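Side-chain contacts in 5,10-methylenetetrahydromethanopterin reductase (Methanopyrus kandleri, PDB 1EZW), which catalyses the reversible, coenzyme F420-dependent reduction of methylenetetrahydromethanopterin to methyltetrahydromethanopterin on the methanogenic route from carbon dioxide: residues K201-A206 with I224-Y229; K113-I116 with E120-D123; N79-D84 with Y139-G144; V248-V253 with G288-D293. All coordinates share one frame; numbering follows the deposited sequence. Where two conformers were deposited one is given.

Contact 1 of 4, residues K201-A206 with I224-Y229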
# COMPACT_ATOMS: atom_id res chain seq x y z
N LYS A 201 23.79 -30.33 16.65
CA LYS A 201 24.26 -30.47 18.02
C LYS A 201 23.66 -29.45 18.98
O LYS A 201 23.48 -29.72 20.17
CB LYS A 201 25.80 -30.41 18.07
CG LYS A 201 26.41 -31.69 17.48
CD LYS A 201 27.91 -31.81 17.77
CE LYS A 201 28.76 -30.90 16.94
NZ LYS A 201 28.72 -31.24 15.49
N ASP A 202 23.36 -28.27 18.45
CA ASP A 202 22.77 -27.24 19.29
C ASP A 202 21.38 -27.67 19.69
O ASP A 202 20.95 -27.44 20.82
CB ASP A 202 22.71 -25.92 18.52
CG ASP A 202 24.06 -25.49 18.05
OD1 ASP A 202 24.97 -25.36 18.90
OD2 ASP A 202 24.23 -25.27 16.83
N PHE A 203 20.66 -28.30 18.76
CA PHE A 203 19.31 -28.72 19.05
C PHE A 203 19.23 -30.00 19.87
O PHE A 203 18.24 -30.23 20.55
CB PHE A 203 18.49 -28.78 17.76
CG PHE A 203 18.28 -27.40 17.16
CD1 PHE A 203 19.20 -26.86 16.27
CD2 PHE A 203 17.24 -26.60 17.64
CE1 PHE A 203 19.11 -25.52 15.87
CE2 PHE A 203 17.14 -25.25 17.25
CZ PHE A 203 18.08 -24.72 16.37
N GLU A 204 20.28 -30.81 19.80
CA GLU A 204 20.28 -32.03 20.62
C GLU A 204 20.36 -31.61 22.08
O GLU A 204 19.90 -32.31 22.97
CB GLU A 204 21.46 -32.92 20.20
CG GLU A 204 21.21 -33.49 18.81
CD GLU A 204 22.42 -34.16 18.18
OE1 GLU A 204 23.55 -33.93 18.64
OE2 GLU A 204 22.23 -34.90 17.17
N VAL A 205 20.94 -30.44 22.32
CA VAL A 205 21.07 -29.89 23.66
C VAL A 205 19.80 -29.11 24.02
O VAL A 205 19.21 -29.29 25.08
CB VAL A 205 22.27 -28.92 23.74
CG1 VAL A 205 22.19 -28.07 25.01
CG2 VAL A 205 23.59 -29.71 23.68
N ALA A 206 19.34 -28.28 23.09
CA ALA A 206 18.18 -27.44 23.38
C ALA A 206 16.83 -28.10 23.45
O ALA A 206 16.02 -27.74 24.34
CB ALA A 206 18.12 -26.25 22.37
N ILE A 224 4.93 -27.50 20.00
CA ILE A 224 5.88 -26.42 19.93
C ILE A 224 6.67 -26.39 18.63
O ILE A 224 7.23 -27.38 18.19
CB ILE A 224 6.83 -26.50 21.14
CG1 ILE A 224 5.97 -26.48 22.42
CG2 ILE A 224 7.84 -25.33 21.13
CD1 ILE A 224 6.71 -26.76 23.66
N ASP A 225 6.64 -25.23 17.98
CA ASP A 225 7.37 -25.04 16.73
C ASP A 225 8.80 -24.66 17.10
O ASP A 225 9.06 -23.54 17.58
CB ASP A 225 6.67 -23.94 15.89
CG ASP A 225 7.26 -23.79 14.49
OD1 ASP A 225 7.86 -24.76 13.98
OD2 ASP A 225 7.10 -22.72 13.87
N VAL A 226 9.75 -25.59 16.93
CA VAL A 226 11.15 -25.30 17.24
C VAL A 226 11.79 -24.68 16.00
O VAL A 226 12.04 -25.36 15.00
CB VAL A 226 11.91 -26.61 17.63
CG1 VAL A 226 13.35 -26.30 17.95
CG2 VAL A 226 11.26 -27.19 18.89
N ALA A 227 12.05 -23.38 16.08
CA ALA A 227 12.57 -22.62 14.94
C ALA A 227 14.03 -22.32 15.05
O ALA A 227 14.51 -21.74 16.04
CB ALA A 227 11.78 -21.31 14.81
N ALA A 228 14.79 -22.73 14.02
CA ALA A 228 16.20 -22.46 14.01
C ALA A 228 16.46 -21.13 13.30
O ALA A 228 16.17 -21.03 12.12
CB ALA A 228 16.94 -23.59 13.25
N TYR A 229 16.95 -20.14 14.04
CA TYR A 229 17.28 -18.84 13.45
C TYR A 229 18.72 -19.06 12.97
O TYR A 229 19.68 -18.94 13.75
CB TYR A 229 17.21 -17.76 14.55
CG TYR A 229 15.98 -16.84 14.48
CD1 TYR A 229 14.78 -17.25 13.90
CD2 TYR A 229 16.02 -15.58 15.07
CE1 TYR A 229 13.64 -16.41 13.90
CE2 TYR A 229 14.91 -14.74 15.09
CZ TYR A 229 13.72 -15.16 14.51
OH TYR A 229 12.61 -14.33 14.57
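Val-226 is the first residue of 224-229 to meet the helix, where the strand receives the Phe-203 ring. Its CG1, anti to the backbone N (chi1 -180°), lies beside that ring, 3.9 Å from Phe-203 CD2 and 4.0 Å from Phe-203 CE2. The two side chains run past each other in opposite directions. Next along the strand, Ala-227 points the other way, as strand alternation demands, and packs on Leu-194 and Gln-321. Ala-228 returns to the helix side: its CB comes within 3.5 Å of Phe-203 CZ and 3.9 Å of Phe-203 CE1, tighter than the valine contact. Both methyl groups approach the ring obliquely. Phe-203 thus spans two alternate residues on the same side of the strand, with its far end CZ beside the small alanine. Beyond them Tyr-229 leads away to meet Trp-35 edge-to-face. All three touching residues are buried and their contact is purely apolar. Helix 200-216 and strand 225-229 belong to a beta-alpha-beta unit of the TIM barrel, and Phe-203 also rests on Val-195 of strand 192-196, so the helix packs over two adjacent parallel strands.

Contact 2 of 4, residues K113-I116 with E120-D123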
# COMPACT_ATOMS: atom_id res chain seq x y z
N LYS A 113 17.28 -6.33 34.43
CA LYS A 113 16.45 -6.84 35.51
C LYS A 113 15.61 -5.77 36.19
O LYS A 113 15.01 -6.03 37.23
CB LYS A 113 17.32 -7.58 36.54
CG LYS A 113 18.16 -8.69 35.87
CD LYS A 113 18.90 -9.62 36.87
CE LYS A 113 17.94 -10.55 37.55
NZ LYS A 113 18.60 -11.44 38.56
N ILE A 114 15.56 -4.59 35.58
CA ILE A 114 14.78 -3.47 36.12
C ILE A 114 13.27 -3.75 36.03
O ILE A 114 12.79 -4.20 34.98
CB ILE A 114 15.05 -2.18 35.32
CG1 ILE A 114 16.55 -1.87 35.28
CG2 ILE A 114 14.24 -1.02 35.93
CD1 ILE A 114 16.94 -0.80 34.27
N PRO A 115 12.52 -3.57 37.13
CA PRO A 115 11.06 -3.79 37.09
C PRO A 115 10.54 -2.46 36.50
O PRO A 115 9.78 -1.71 37.13
CB PRO A 115 10.72 -3.96 38.58
CG PRO A 115 11.67 -2.99 39.24
CD PRO A 115 12.97 -3.33 38.53
N ILE A 116 10.97 -2.19 35.26
CA ILE A 116 10.65 -0.94 34.58
C ILE A 116 9.21 -0.47 34.60
O ILE A 116 8.93 0.71 34.82
CB ILE A 116 11.11 -0.97 33.08
CG1 ILE A 116 12.62 -1.16 32.98
CG2 ILE A 116 10.70 0.36 32.37
CD1 ILE A 116 13.19 -1.16 31.55
N GLU A 120 6.12 1.16 41.55
CA GLU A 120 6.29 1.05 43.00
C GLU A 120 7.25 -0.05 43.43
O GLU A 120 7.62 -0.13 44.60
CB GLU A 120 4.94 0.89 43.70
CG GLU A 120 4.00 -0.10 43.08
CD GLU A 120 2.58 0.04 43.63
OE1 GLU A 120 2.33 -0.39 44.78
OE2 GLU A 120 1.71 0.60 42.92
N ALA A 121 7.69 -0.87 42.48
CA ALA A 121 8.62 -1.95 42.82
C ALA A 121 10.04 -1.49 42.61
O ALA A 121 10.31 -0.57 41.84
CB ALA A 121 8.34 -3.19 41.95
N GLU A 122 10.98 -2.13 43.30
CA GLU A 122 12.37 -1.76 43.11
C GLU A 122 13.19 -3.02 42.93
O GLU A 122 14.29 -2.97 42.40
CB GLU A 122 12.89 -0.96 44.30
CG GLU A 122 12.70 -1.63 45.65
CD GLU A 122 13.23 -0.78 46.79
OE1 GLU A 122 12.84 0.41 46.89
OE2 GLU A 122 14.02 -1.31 47.60
N ASP A 123 12.65 -4.14 43.38
CA ASP A 123 13.35 -5.42 43.28
C ASP A 123 13.60 -5.90 41.84
O ASP A 123 12.70 -5.83 40.98
CB ASP A 123 12.54 -6.50 44.00
CG ASP A 123 12.38 -6.21 45.48
OD1 ASP A 123 11.51 -6.85 46.08
OD2 ASP A 123 13.14 -5.37 46.02
O HOH W 1 10.41 0.28 39.05
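Pro-115 and Glu-122 have the nearest CA atoms of the two segments, 6.5 Å apart, in loops that lack regular secondary structure. Pro-115 is the centre of an inverse gamma turn, with phi -81° and psi 62°; the turn brings Ile-116 N to within 2.7 Å of Ile-114 O in a weak hydrogen bond. No direct hydrogen bond joins 113-116 to 120-123. Instead a water molecule lies in the gap, 2.8 Å from Pro-115 O and 2.9 Å from Ala-121 O. It is the donor in each pairing, although competing acceptors nearby mean that both need not be served at once.

Among the side chains, the Pro-115 ring carries the contact. The backbone carbonyl of Asp-123 lies against it, with Asp-123 O 3.5 Å from both Pro-115 CG and Pro-115 CD, so an oxygen of the main chain rather than a side chain does much of the touching. Toward the other end of 120-123, Pro-115 CB faces the methyl of Ala-121, CB to CB 4.2 Å, a modest apolar contact. The side chains of Glu-122 and Asp-123 start off away from the proline, leaving their main chain to pack on it.

Directed away from 120-123, Ile-114 packs on Pro-119 of the second subunit and Ile-116 on Ile-116 of that same neighbour. The whole is a surface loop folded back on itself between helices 100-106 and 127-142, turned by a proline-centred inverse gamma turn and placed at a subunit interface.

Contact 3 of 4, residues N79-D84 with Y139-G144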
# COMPACT_ATOMS: atom_id res chain seq x y z
N ASN A 79 0.76 -2.77 19.15
CA ASN A 79 1.49 -2.99 17.88
C ASN A 79 1.07 -4.31 17.25
O ASN A 79 0.72 -4.36 16.07
CB ASN A 79 3.00 -3.05 18.07
CG ASN A 79 3.58 -1.73 18.41
OD1 ASN A 79 2.92 -0.73 18.23
ND2 ASN A 79 4.84 -1.71 18.86
N ILE A 80 1.10 -5.38 18.05
CA ILE A 80 0.73 -6.69 17.52
C ILE A 80 -0.71 -6.75 17.04
O ILE A 80 -0.98 -7.29 15.94
CB ILE A 80 1.02 -7.80 18.57
CG1 ILE A 80 2.51 -7.79 18.89
CG2 ILE A 80 0.47 -9.14 18.09
CD1 ILE A 80 3.43 -8.11 17.71
N ALA A 81 -1.65 -6.20 17.81
CA ALA A 81 -3.02 -6.22 17.37
C ALA A 81 -3.20 -5.41 16.06
O ALA A 81 -3.99 -5.79 15.20
CB ALA A 81 -3.94 -5.65 18.46
N THR A 82 -2.43 -4.33 15.93
CA THR A 82 -2.55 -3.44 14.75
C THR A 82 -2.00 -4.16 13.52
O THR A 82 -2.64 -4.16 12.48
CB THR A 82 -1.82 -2.11 15.02
OG1 THR A 82 -2.39 -1.51 16.19
CG2 THR A 82 -1.99 -1.11 13.82
N LEU A 83 -0.79 -4.72 13.65
CA LEU A 83 -0.18 -5.49 12.56
C LEU A 83 -1.13 -6.62 12.19
O LEU A 83 -1.32 -6.90 11.01
CB LEU A 83 1.14 -6.09 12.99
CG LEU A 83 1.87 -6.93 11.93
CD1 LEU A 83 2.12 -6.12 10.64
CD2 LEU A 83 3.22 -7.34 12.51
N ASP A 84 -1.72 -7.31 13.18
CA ASP A 84 -2.63 -8.42 12.84
C ASP A 84 -3.85 -7.94 12.04
O ASP A 84 -4.27 -8.57 11.06
CB ASP A 84 -3.15 -9.09 14.12
CG ASP A 84 -3.75 -10.44 13.84
OD1 ASP A 84 -4.91 -10.67 14.22
OD2 ASP A 84 -3.02 -11.26 13.20
N TYR A 139 -1.81 -11.13 25.90
CA TYR A 139 -2.98 -11.92 25.60
C TYR A 139 -4.24 -11.40 26.28
O TYR A 139 -5.32 -11.54 25.72
CB TYR A 139 -2.68 -13.41 25.87
CG TYR A 139 -1.83 -13.91 24.70
CD1 TYR A 139 -0.44 -13.71 24.67
CD2 TYR A 139 -2.45 -14.48 23.58
CE1 TYR A 139 0.34 -14.06 23.54
CE2 TYR A 139 -1.69 -14.84 22.43
CZ TYR A 139 -0.31 -14.63 22.43
OH TYR A 139 0.45 -14.96 21.33
N GLN A 140 -4.11 -10.77 27.45
CA GLN A 140 -5.30 -10.12 28.01
C GLN A 140 -5.77 -9.03 27.04
O GLN A 140 -6.98 -8.87 26.83
CB GLN A 140 -5.04 -9.47 29.37
CG GLN A 140 -4.92 -10.49 30.53
CD GLN A 140 -4.92 -9.77 31.86
OE1 GLN A 140 -5.62 -8.77 32.01
NE2 GLN A 140 -4.19 -10.32 32.87
N TYR A 141 -4.83 -8.30 26.44
CA TYR A 141 -5.14 -7.23 25.48
C TYR A 141 -5.83 -7.82 24.23
O TYR A 141 -6.84 -7.32 23.76
CB TYR A 141 -3.83 -6.52 25.10
CG TYR A 141 -3.99 -5.30 24.22
CD1 TYR A 141 -3.93 -4.02 24.74
CD2 TYR A 141 -4.22 -5.45 22.84
CE1 TYR A 141 -4.09 -2.88 23.92
CE2 TYR A 141 -4.37 -4.32 22.01
CZ TYR A 141 -4.31 -3.04 22.55
OH TYR A 141 -4.39 -1.91 21.73
N LEU A 142 -5.27 -8.90 23.70
CA LEU A 142 -5.83 -9.56 22.52
C LEU A 142 -7.20 -10.20 22.79
O LEU A 142 -7.98 -10.40 21.85
CB LEU A 142 -4.85 -10.62 21.99
CG LEU A 142 -3.54 -10.10 21.44
CD1 LEU A 142 -2.65 -11.30 21.06
CD2 LEU A 142 -3.81 -9.26 20.18
N GLU A 143 -7.49 -10.53 24.06
CA GLU A 143 -8.81 -11.07 24.39
C GLU A 143 -9.83 -9.94 24.51
O GLU A 143 -11.03 -10.20 24.69
CB GLU A 143 -8.77 -11.88 25.71
CG GLU A 143 -7.94 -13.17 25.60
CD GLU A 143 -8.67 -14.29 24.88
OE1 GLU A 143 -9.73 -14.02 24.28
OE2 GLU A 143 -8.19 -15.46 24.92
N GLY A 144 -9.37 -8.69 24.41
CA GLY A 144 -10.26 -7.53 24.47
C GLY A 144 -10.25 -6.74 25.77
O GLY A 144 -10.93 -5.70 25.89
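Ala-81 sets its single methyl group against the edge of the Tyr-141 ring, near the ring plane, with Ala-81 CB 3.8 Å from Tyr-141 CE2. The tyrosine reaches it by holding CG anti to its own backbone N (chi1 -175°), which carries the ring out toward helix 73-86. Leu-142 touches the same methyl from the next position along, its CD2 4.0 Å from Ala-81 CB. The leucine's other branch lies over one face of the Tyr-139 ring, CD1 being 3.9 Å above the plane and offset toward the rim. One small side chain therefore sits against two large ones, and with little bulk to separate the backbones, the CA atoms of Ala-81 and Leu-142 come to 6.8 Å. Helix 127-142 finishes close by in a Schellman motif, where Gly-144 takes a positive phi of 105°.

This is helix-helix packing between 73-86 and 127-142 on the outside of the TIM barrel, next to the second subunit. Tyr-141 also packs on Leu-74, Ala-77 and Ser-78, while its hydroxyl bonds to Tyr-40 O of the second subunit. The chemistry divides accordingly: between the two segments the contact is apolar, without a hydrogen bond, whereas the polar end of the tyrosine is satisfied across the subunit interface.

Contact 4 of 4, residues V248-V253 with G288-D293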
# COMPACT_ATOMS: atom_id res chain seq x y z
N VAL A 248 29.59 -13.12 8.64
CA VAL A 248 28.59 -13.42 9.66
C VAL A 248 29.09 -14.48 10.65
O VAL A 248 28.92 -14.33 11.85
CB VAL A 248 27.25 -13.86 9.02
CG1 VAL A 248 26.23 -14.18 10.11
CG2 VAL A 248 26.69 -12.73 8.11
N VAL A 249 29.72 -15.54 10.16
CA VAL A 249 30.23 -16.58 11.06
C VAL A 249 31.31 -15.98 11.98
O VAL A 249 31.35 -16.29 13.17
CB VAL A 249 30.79 -17.78 10.27
CG1 VAL A 249 31.60 -18.68 11.19
CG2 VAL A 249 29.62 -18.59 9.67
N ALA A 250 32.15 -15.11 11.43
CA ALA A 250 33.19 -14.48 12.23
C ALA A 250 32.57 -13.84 13.47
O ALA A 250 33.07 -14.03 14.58
CB ALA A 250 33.94 -13.45 11.41
N PHE A 251 31.48 -13.09 13.30
CA PHE A 251 30.80 -12.47 14.43
C PHE A 251 30.17 -13.50 15.35
O PHE A 251 30.09 -13.30 16.57
CB PHE A 251 29.71 -11.49 13.98
CG PHE A 251 30.21 -10.09 13.76
CD1 PHE A 251 30.97 -9.76 12.64
CD2 PHE A 251 29.94 -9.10 14.70
CE1 PHE A 251 31.46 -8.47 12.46
CE2 PHE A 251 30.43 -7.80 14.54
CZ PHE A 251 31.19 -7.49 13.41
N ILE A 252 29.68 -14.59 14.77
CA ILE A 252 29.07 -15.63 15.59
C ILE A 252 30.15 -16.27 16.47
O ILE A 252 29.95 -16.48 17.66
CB ILE A 252 28.39 -16.71 14.72
CG1 ILE A 252 27.26 -16.07 13.90
CG2 ILE A 252 27.89 -17.86 15.61
CD1 ILE A 252 26.53 -17.01 12.97
N VAL A 253 31.29 -16.59 15.85
CA VAL A 253 32.40 -17.20 16.57
C VAL A 253 32.78 -16.29 17.73
O VAL A 253 32.98 -16.74 18.85
CB VAL A 253 33.65 -17.39 15.67
CG1 VAL A 253 34.84 -17.86 16.51
CG2 VAL A 253 33.35 -18.42 14.59
N GLY A 288 39.43 -14.06 6.92
CA GLY A 288 40.49 -14.98 6.57
C GLY A 288 40.68 -16.10 7.58
O GLY A 288 41.11 -17.20 7.22
N LEU A 289 40.37 -15.83 8.84
CA LEU A 289 40.49 -16.82 9.91
C LEU A 289 39.35 -17.85 9.99
O LEU A 289 39.53 -18.94 10.55
CB LEU A 289 40.64 -16.12 11.26
CG LEU A 289 41.90 -15.26 11.40
CD1 LEU A 289 41.97 -14.64 12.79
CD2 LEU A 289 43.11 -16.13 11.14
N VAL A 290 38.17 -17.51 9.46
CA VAL A 290 37.04 -18.44 9.52
C VAL A 290 37.36 -19.73 8.75
O VAL A 290 37.60 -19.69 7.54
CB VAL A 290 35.75 -17.81 8.92
CG1 VAL A 290 34.62 -18.85 8.89
CG2 VAL A 290 35.33 -16.61 9.76
N ASP A 291 37.35 -20.86 9.45
CA ASP A 291 37.66 -22.12 8.78
C ASP A 291 36.45 -23.01 8.53
O ASP A 291 35.31 -22.63 8.82
CB ASP A 291 38.73 -22.89 9.57
CG ASP A 291 38.25 -23.29 10.96
OD1 ASP A 291 39.12 -23.44 11.84
OD2 ASP A 291 37.03 -23.49 11.16
N GLU A 292 36.69 -24.20 7.98
CA GLU A 292 35.58 -25.07 7.66
C GLU A 292 34.78 -25.54 8.84
O GLU A 292 33.56 -25.73 8.73
CB GLU A 292 36.06 -26.25 6.84
CG GLU A 292 36.65 -25.79 5.53
CD GLU A 292 36.71 -26.89 4.51
OE1 GLU A 292 37.18 -26.61 3.39
OE2 GLU A 292 36.27 -28.02 4.82
N ASP A 293 35.43 -25.74 9.99
CA ASP A 293 34.68 -26.22 11.14
C ASP A 293 33.74 -25.16 11.69
O ASP A 293 32.65 -25.48 12.15
CB ASP A 293 35.62 -26.72 12.24
CG ASP A 293 36.48 -27.89 11.77
OD1 ASP A 293 35.98 -28.77 11.01
OD2 ASP A 293 37.65 -27.94 12.17
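Val-290 presents its two methyl branches to two successive residues of helix 238-254, a simple case of a branched side chain dividing its contacts. CG1, anti to the backbone N (chi1 175°), meets Val-249 CG1 at 3.8 Å. CG2, lying beside the backbone N, turns to Ala-250 instead and approaches Ala-250 CB, also at 3.8 Å. The same CG2 lies 3.9 Å from Ala-250 N, so it touches the helix backbone as well as the methyl.

The valines cross obliquely, each contributing the branch that stands anti to its own backbone N. Val-249 points toward the turn, whereas the Ala-250 methyl lies to one side of the direct line between the segments. The alanine's small size suits the close approach there: the CA atoms of Ala-250 and Val-290 are 6.2 Å apart. All three touching residues are buried. Nearby helices enlarge this apolar patch, since Val-249 packs on Met-294, Val-290 on Ile-295 and Ala-250 on Ile-274.

Just beyond Val-290 the chain becomes polar. Asp-291 takes the N-cap position of helix 292-298, where its OD2 accepts a hydrogen bond from Met-294 N, while OD1 makes a salt bridge with Lys-270. A buried valine thus directly precedes a capping aspartate. This is a short helix-to-helix turn, an apolar residue packed inward and an N-cap opening the next helix, set in the long, largely helical insertion between barrel strands 225-229 and 321-324, which also holds the short strands 232-234 and 300-302.

Overall arrangement
Contact 1 belongs to the barrel wall, its centre 12 Å from that of the chain, while the other three lie farther out. Contacts 3 and 4 fall on opposite sides of the chain's centre, their own centres 40 Å apart. Contact 2 is nested in sequence within the loop closed by contact 3; their centres are 25 Å apart, yet both reach the second subunit, unlike contacts 1 and 4. Contact 4 comes nearest to contact 1, about 7 Å between nearest atoms, without touching it. Contacts 2 and 3 thus lie at a subunit interface, contact 1 in the barrel wall and contact 4 among the outer helices. The magnesium ion, at Thr-56 and Ser-57, is bound outside all four contacts.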